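Local coordinates for uncharacterized protein (Legionella pneumophila subsp. pneumophila str. Philadelphia 1, PDB 4R0G) that acts as a guanine-nucleotide exchange factor for Rab5, Rab21 and Rab22, pairing a VPS9-like domain with a helical bundle domain, at residues Q164-S167 with V168-L171; E212-Q215 with D216-D219. All coordinates share one frame; numbering follows the deposited sequence.

Contact 1. Residues Q164-S167 with V168-L171; sequences QIYS and VTYL
With CG swung anti to the backbone N in both residues (chi1 -152° in Tyr166, 179° in Tyr170), the two tyrosines, one helical turn apart, lean along the same flank of helix 155-183. This is an i, i+4 aromatic pair on a long helix, and its rings form an offset edge-to-face arrangement. Tyr170 turns its edge to the face of Tyr166, with ring centroids 5.6 Å apart and planes at 89°. The contact begins nearer the backbone, where Tyr166 CE1 lies 3.5 Å from Tyr170 CB. Thr169 takes another position on the same ring: its methyl CG2 sits at the edge of Tyr166, close to the ring plane and beside CD1. The threonine and tyrosine side chains cross at about a right angle.

Regular i to i+4 bonds carry the helix beneath, Thr169 N to Ile165 O (2.8 Å) and Tyr170 N to Tyr166 O (2.8 Å). Ile165 and Val168 turn to helix 17-20, meeting Tyr17 and Leu18. The tyrosine flank faces the second subunit instead, where Tyr170 packs on Tyr166 of that chain. Tyr166 OH is hydrogen-bonded to Arg79 of its own chain and makes a weak hydrogen bond to Tyr166 OH of the second subunit, so this residue belongs to the dimer contact as well. Within its own helix the same hydroxyl oxygen, Tyr166 OH, lies 3.8 Å from Tyr170 CD1.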
ATOM      1  N   GLN A 164      -4.686   0.621  15.592  1.00 54.70           N
ATOM      2  CA  GLN A 164      -4.087  -0.538  16.258  1.00 59.28           C
ATOM      3  C   GLN A 164      -3.618  -1.672  15.331  1.00 55.28           C
ATOM      4  O   GLN A 164      -2.795  -2.500  15.721  1.00 52.94           O
ATOM      5  CB  GLN A 164      -4.971  -1.051  17.425  1.00 48.19           C
ATOM      6  CG  GLN A 164      -6.369  -1.460  17.036  1.00 61.00           C
ATOM      7  CD  GLN A 164      -7.301  -1.646  18.233  1.00 64.14           C
ATOM      8  OE1 GLN A 164      -7.322  -2.705  18.883  1.00 58.64           O
ATOM      9  NE2 GLN A 164      -8.083  -0.606  18.526  1.00 63.18           N
ATOM     10  N   ILE A 165      -4.123  -1.699  14.104  1.00 55.05           N
ATOM     11  CA  ILE A 165      -3.558  -2.564  13.073  1.00 50.24           C
ATOM     12  C   ILE A 165      -2.299  -1.921  12.489  1.00 51.73           C
ATOM     13  O   ILE A 165      -1.252  -2.567  12.363  1.00 52.74           O
ATOM     14  CB  ILE A 165      -4.551  -2.780  11.926  1.00 45.37           C
ATOM     15  CG1 ILE A 165      -5.674  -3.702  12.364  1.00 42.80           C
ATOM     16  CG2 ILE A 165      -3.870  -3.367  10.700  1.00 40.06           C
ATOM     17  CD1 ILE A 165      -6.731  -3.863  11.296  1.00 42.84           C
ATOM     18  N   TYR A 166      -2.404  -0.644  12.136  1.00 48.82           N
ATOM     19  CA  TYR A 166      -1.321   0.027  11.430  1.00 50.41           C
ATOM     20  C   TYR A 166      -0.152   0.158  12.370  1.00 49.64           C
ATOM     21  O   TYR A 166       1.000   0.128  11.955  1.00 50.18           O
ATOM     22  CB  TYR A 166      -1.757   1.413  10.952  1.00 53.35           C
ATOM     23  CG  TYR A 166      -1.042   1.904   9.709  1.00 45.30           C
ATOM     24  CD1 TYR A 166      -0.135   1.106   9.045  1.00 45.92           C
ATOM     25  CD2 TYR A 166      -1.291   3.162   9.201  1.00 48.83           C
ATOM     26  CE1 TYR A 166       0.518   1.533   7.906  1.00 42.98           C
ATOM     27  CE2 TYR A 166      -0.635   3.614   8.056  1.00 58.23           C
ATOM     28  CZ  TYR A 166       0.272   2.790   7.412  1.00 54.87           C
ATOM     29  OH  TYR A 166       0.915   3.236   6.263  1.00 65.39           O
ATOM     30  N   SER A 167      -0.468   0.288  13.645  1.00 51.67           N
ATOM     31  CA  SER A 167       0.537   0.344  14.680  1.00 55.39           C
ATOM     32  C   SER A 167       1.577  -0.752  14.482  1.00 55.08           C
ATOM     33  O   SER A 167       2.791  -0.489  14.530  1.00 55.19           O
ATOM     34  CB  SER A 167      -0.136   0.136  16.037  1.00 57.78           C
ATOM     35  OG  SER A 167       0.804   0.307  17.079  1.00 59.25           O
ATOM     36  N   VAL A 168       1.099  -1.978  14.270  1.00 46.39           N
ATOM     37  CA  VAL A 168       1.991  -3.104  14.058  1.00 49.66           C
ATOM     38  C   VAL A 168       2.438  -3.158  12.624  1.00 47.82           C
ATOM     39  O   VAL A 168       3.586  -3.423  12.291  1.00 46.92           O
ATOM     40  CB  VAL A 168       1.277  -4.421  14.279  1.00 49.86           C
ATOM     41  CG1 VAL A 168       2.235  -5.563  14.034  1.00 45.55           C
ATOM     42  CG2 VAL A 168       0.703  -4.474  15.676  1.00 49.95           C
ATOM     43  N   THR A 169       1.487  -2.916  11.757  1.00 48.71           N
ATOM     44  CA  THR A 169       1.669  -3.275  10.377  1.00 47.55           C
ATOM     45  C   THR A 169       2.662  -2.340   9.689  1.00 47.06           C
ATOM     46  O   THR A 169       3.452  -2.763   8.854  1.00 48.15           O
ATOM     47  CB  THR A 169       0.292  -3.357   9.710  1.00 47.36           C
ATOM     48  OG1 THR A 169       0.253  -4.505   8.868  1.00 57.75           O
ATOM     49  CG2 THR A 169      -0.018  -2.115   8.940  1.00 45.70           C
ATOM     50  N   TYR A 170       2.654  -1.070  10.078  1.00 48.21           N
ATOM     51  CA  TYR A 170       3.566  -0.086   9.505  1.00 47.08           C
ATOM     52  C   TYR A 170       5.018  -0.505   9.725  1.00 42.85           C
ATOM     53  O   TYR A 170       5.825  -0.426   8.812  1.00 37.84           O
ATOM     54  CB  TYR A 170       3.291   1.294  10.108  1.00 46.30           C
ATOM     55  CG  TYR A 170       4.210   2.361   9.589  1.00 56.30           C
ATOM     56  CD1 TYR A 170       4.068   2.860   8.296  1.00 61.09           C
ATOM     57  CD2 TYR A 170       5.219   2.882  10.390  1.00 56.95           C
ATOM     58  CE1 TYR A 170       4.916   3.847   7.815  1.00 61.65           C
ATOM     59  CE2 TYR A 170       6.070   3.867   9.921  1.00 55.09           C
ATOM     60  CZ  TYR A 170       5.916   4.346   8.636  1.00 62.94           C
ATOM     61  OH  TYR A 170       6.773   5.332   8.181  1.00 86.64           O
ATOM     62  N   LEU A 171       5.319  -0.949  10.949  1.00 46.41           N
ATOM     63  CA  LEU A 171       6.601  -1.577  11.285  1.00 43.19           C
ATOM     64  C   LEU A 171       6.938  -2.739  10.396  1.00 45.04           C
ATOM     65  O   LEU A 171       8.087  -2.890  10.013  1.00 44.41           O
ATOM     66  CB  LEU A 171       6.623  -2.092  12.714  1.00 39.42           C
ATOM     67  CG  LEU A 171       7.031  -1.119  13.812  1.00 46.70           C
ATOM     68  CD1 LEU A 171       7.293  -1.885  15.065  1.00 50.73           C
ATOM     69  CD2 LEU A 171       8.273  -0.307  13.403  1.00 52.75           C
TER

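Contact 2. Residues E212-Q215 with D216-D219; sequences ELTQ and DVHD
Asp216 and Thr214 meet loosely where the chain enters helix 215-229: Asp216 OD2 stays 4.0 Å from Thr214 OG1. Thr214 occupies the N-cap position, but its hydroxyl makes no capping bond; what ties it to the first turn is its carbonyl oxygen.

Val217 follows, and its N donates to Thr214 O at 2.8 Å from well above the carbonyl plane. Its two methyls go to different partners. CG1, anti to the backbone N (chi1 175°), meets Leu213 CD2 at 3.7 Å, the two side chains crossing at about a right angle, while CG2 lies against Thr214 OG1 and the backbone oxygen of Glu212.

His218 N gives Thr214 O its second bond, 3.1 Å long and nearly in line with the C=O (171° at the oxygen), so one carbonyl binds two successive amides of the opening turn. The imidazole reaches back to the loop and places NE2 3.5 Å from Leu213 CB.

At Asp219 the carboxylate meets the amide of Gln215, whose chain is bent at chi2. The weak hydrogen bond from Gln215 NE2 to Asp219 OD2 (3.1 Å) is doubtful, because the two residues are too close in the model. Gln215 also touches a crystal neighbour.

The turn starts helix 215-229 after the loop from helix 193-208, and Leu213 seats that loop on helix 155-183 against Ser167 and Leu171.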
ATOM      1  N   GLU A 212       0.256  -7.198  18.117  1.00 54.05           N
ATOM      2  CA  GLU A 212       0.212  -5.878  18.749  1.00 55.04           C
ATOM      3  C   GLU A 212       1.564  -5.509  19.364  1.00 56.09           C
ATOM      4  O   GLU A 212       2.401  -6.371  19.615  1.00 50.69           O
ATOM      5  CB  GLU A 212      -0.911  -5.792  19.786  1.00 62.21           C
ATOM      6  CG  GLU A 212      -0.885  -6.894  20.853  1.00 75.17           C
ATOM      7  CD  GLU A 212      -2.149  -6.926  21.720  1.00 77.31           C
ATOM      8  OE1 GLU A 212      -3.217  -6.450  21.258  1.00 72.79           O
ATOM      9  OE2 GLU A 212      -2.069  -7.442  22.859  1.00 82.86           O
ATOM     10  N   LEU A 213       1.801  -4.227  19.605  1.00 59.34           N
ATOM     11  CA  LEU A 213       3.075  -3.878  20.208  1.00 63.76           C
ATOM     12  C   LEU A 213       2.924  -3.819  21.741  1.00 69.70           C
ATOM     13  O   LEU A 213       2.440  -2.828  22.314  1.00 64.22           O
ATOM     14  CB  LEU A 213       3.558  -2.537  19.657  1.00 62.81           C
ATOM     15  CG  LEU A 213       3.677  -2.475  18.131  1.00 63.89           C
ATOM     16  CD1 LEU A 213       3.967  -1.074  17.644  1.00 62.58           C
ATOM     17  CD2 LEU A 213       4.762  -3.421  17.622  1.00 64.21           C
ATOM     18  N   THR A 214       3.430  -4.855  22.404  1.00 59.82           N
ATOM     19  CA  THR A 214       3.290  -4.946  23.835  1.00 61.78           C
ATOM     20  C   THR A 214       4.683  -4.738  24.373  1.00 63.37           C
ATOM     21  O   THR A 214       5.623  -4.594  23.586  1.00 58.46           O
ATOM     22  CB  THR A 214       2.688  -6.298  24.259  1.00 60.84           C
ATOM     23  OG1 THR A 214       3.548  -7.370  23.846  1.00 62.52           O
ATOM     24  CG2 THR A 214       1.317  -6.470  23.615  1.00 64.26           C
ATOM     25  N   GLN A 215       4.815  -4.724  25.697  1.00 62.42           N
ATOM     26  CA  GLN A 215       6.084  -4.396  26.309  1.00 63.24           C
ATOM     27  C   GLN A 215       7.174  -5.309  25.768  1.00 64.46           C
ATOM     28  O   GLN A 215       8.254  -4.847  25.385  1.00 60.95           O
ATOM     29  CB  GLN A 215       5.994  -4.465  27.832  1.00 71.88           C
ATOM     30  CG  GLN A 215       7.242  -3.942  28.538  1.00 75.53           C
ATOM     31  CD  GLN A 215       7.688  -2.588  28.004  1.00 76.18           C
ATOM     32  OE1 GLN A 215       6.865  -1.698  27.762  1.00 77.76           O
ATOM     33  NE2 GLN A 215       8.995  -2.430  27.804  1.00 69.95           N
ATOM     34  N   ASP A 216       6.855  -6.596  25.689  1.00 66.10           N
ATOM     35  CA  ASP A 216       7.772  -7.601  25.159  1.00 64.91           C
ATOM     36  C   ASP A 216       8.257  -7.247  23.767  1.00 60.58           C
ATOM     37  O   ASP A 216       9.414  -7.475  23.417  1.00 60.29           O
ATOM     38  CB  ASP A 216       7.062  -8.952  25.050  1.00 72.69           C
ATOM     39  CG  ASP A 216       6.480  -9.422  26.355  1.00 83.39           C
ATOM     40  OD1 ASP A 216       7.140  -9.255  27.415  1.00 83.08           O
ATOM     41  OD2 ASP A 216       5.357  -9.976  26.299  1.00 85.50           O
ATOM     42  N   VAL A 217       7.357  -6.716  22.955  1.00 57.26           N
ATOM     43  CA  VAL A 217       7.674  -6.550  21.562  1.00 55.00           C
ATOM     44  C   VAL A 217       8.642  -5.401  21.425  1.00 57.83           C
ATOM     45  O   VAL A 217       9.726  -5.527  20.825  1.00 54.33           O
ATOM     46  CB  VAL A 217       6.410  -6.327  20.754  1.00 57.20           C
ATOM     47  CG1 VAL A 217       6.747  -6.020  19.282  1.00 52.61           C
ATOM     48  CG2 VAL A 217       5.558  -7.555  20.868  1.00 50.19           C
ATOM     49  N   HIS A 218       8.259  -4.289  22.033  1.00 56.28           N
ATOM     50  CA  HIS A 218       9.131  -3.141  22.119  1.00 55.34           C
ATOM     51  C   HIS A 218      10.508  -3.563  22.631  1.00 49.90           C
ATOM     52  O   HIS A 218      11.528  -3.197  22.077  1.00 49.67           O
ATOM     53  CB  HIS A 218       8.483  -2.076  22.994  1.00 53.73           C
ATOM     54  CG  HIS A 218       7.446  -1.278  22.276  1.00 58.26           C
ATOM     55  ND1 HIS A 218       7.762  -0.354  21.297  1.00 52.34           N
ATOM     56  CD2 HIS A 218       6.090  -1.276  22.370  1.00 56.33           C
ATOM     57  CE1 HIS A 218       6.650   0.188  20.834  1.00 54.11           C
ATOM     58  NE2 HIS A 218       5.624  -0.359  21.461  1.00 59.40           N
ATOM     59  N   ASP A 219      10.536  -4.386  23.656  1.00 50.82           N
ATOM     60  CA  ASP A 219      11.810  -4.832  24.153  1.00 56.16           C
ATOM     61  C   ASP A 219      12.604  -5.711  23.163  1.00 56.75           C
ATOM     62  O   ASP A 219      13.800  -5.467  23.012  1.00 55.09           O
ATOM     63  CB  ASP A 219      11.680  -5.483  25.544  1.00 66.38           C
ATOM     64  CG  ASP A 219      10.889  -4.618  26.542  1.00 70.35           C
ATOM     65  OD1 ASP A 219      10.767  -3.392  26.310  1.00 67.28           O
ATOM     66  OD2 ASP A 219      10.377  -5.178  27.551  1.00 77.19           O
TER

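Both contacts are local, between residues three to five apart, yet their settings differ. Contact 1 is a largely buried part of the middle of helix 155-183, dominated by aromatic and aliphatic groups and reaching the second subunit; contact 2 is a mostly exposed helix start, where polar side chains prevail and Val217 is the buried residue. Their centres are about 12 Å apart, and they meet directly through Leu213: its CD1 lies 3.4 Å from Ser167 O, and its CD2 3.9 Å from Leu171 CD1. Val168 CG2 adds a contact to Glu212 CA. Glu212 and Leu213 thus rest on Ser167, Val168 and Leu171, so the loop before helix 215-229 lies on helix 155-183.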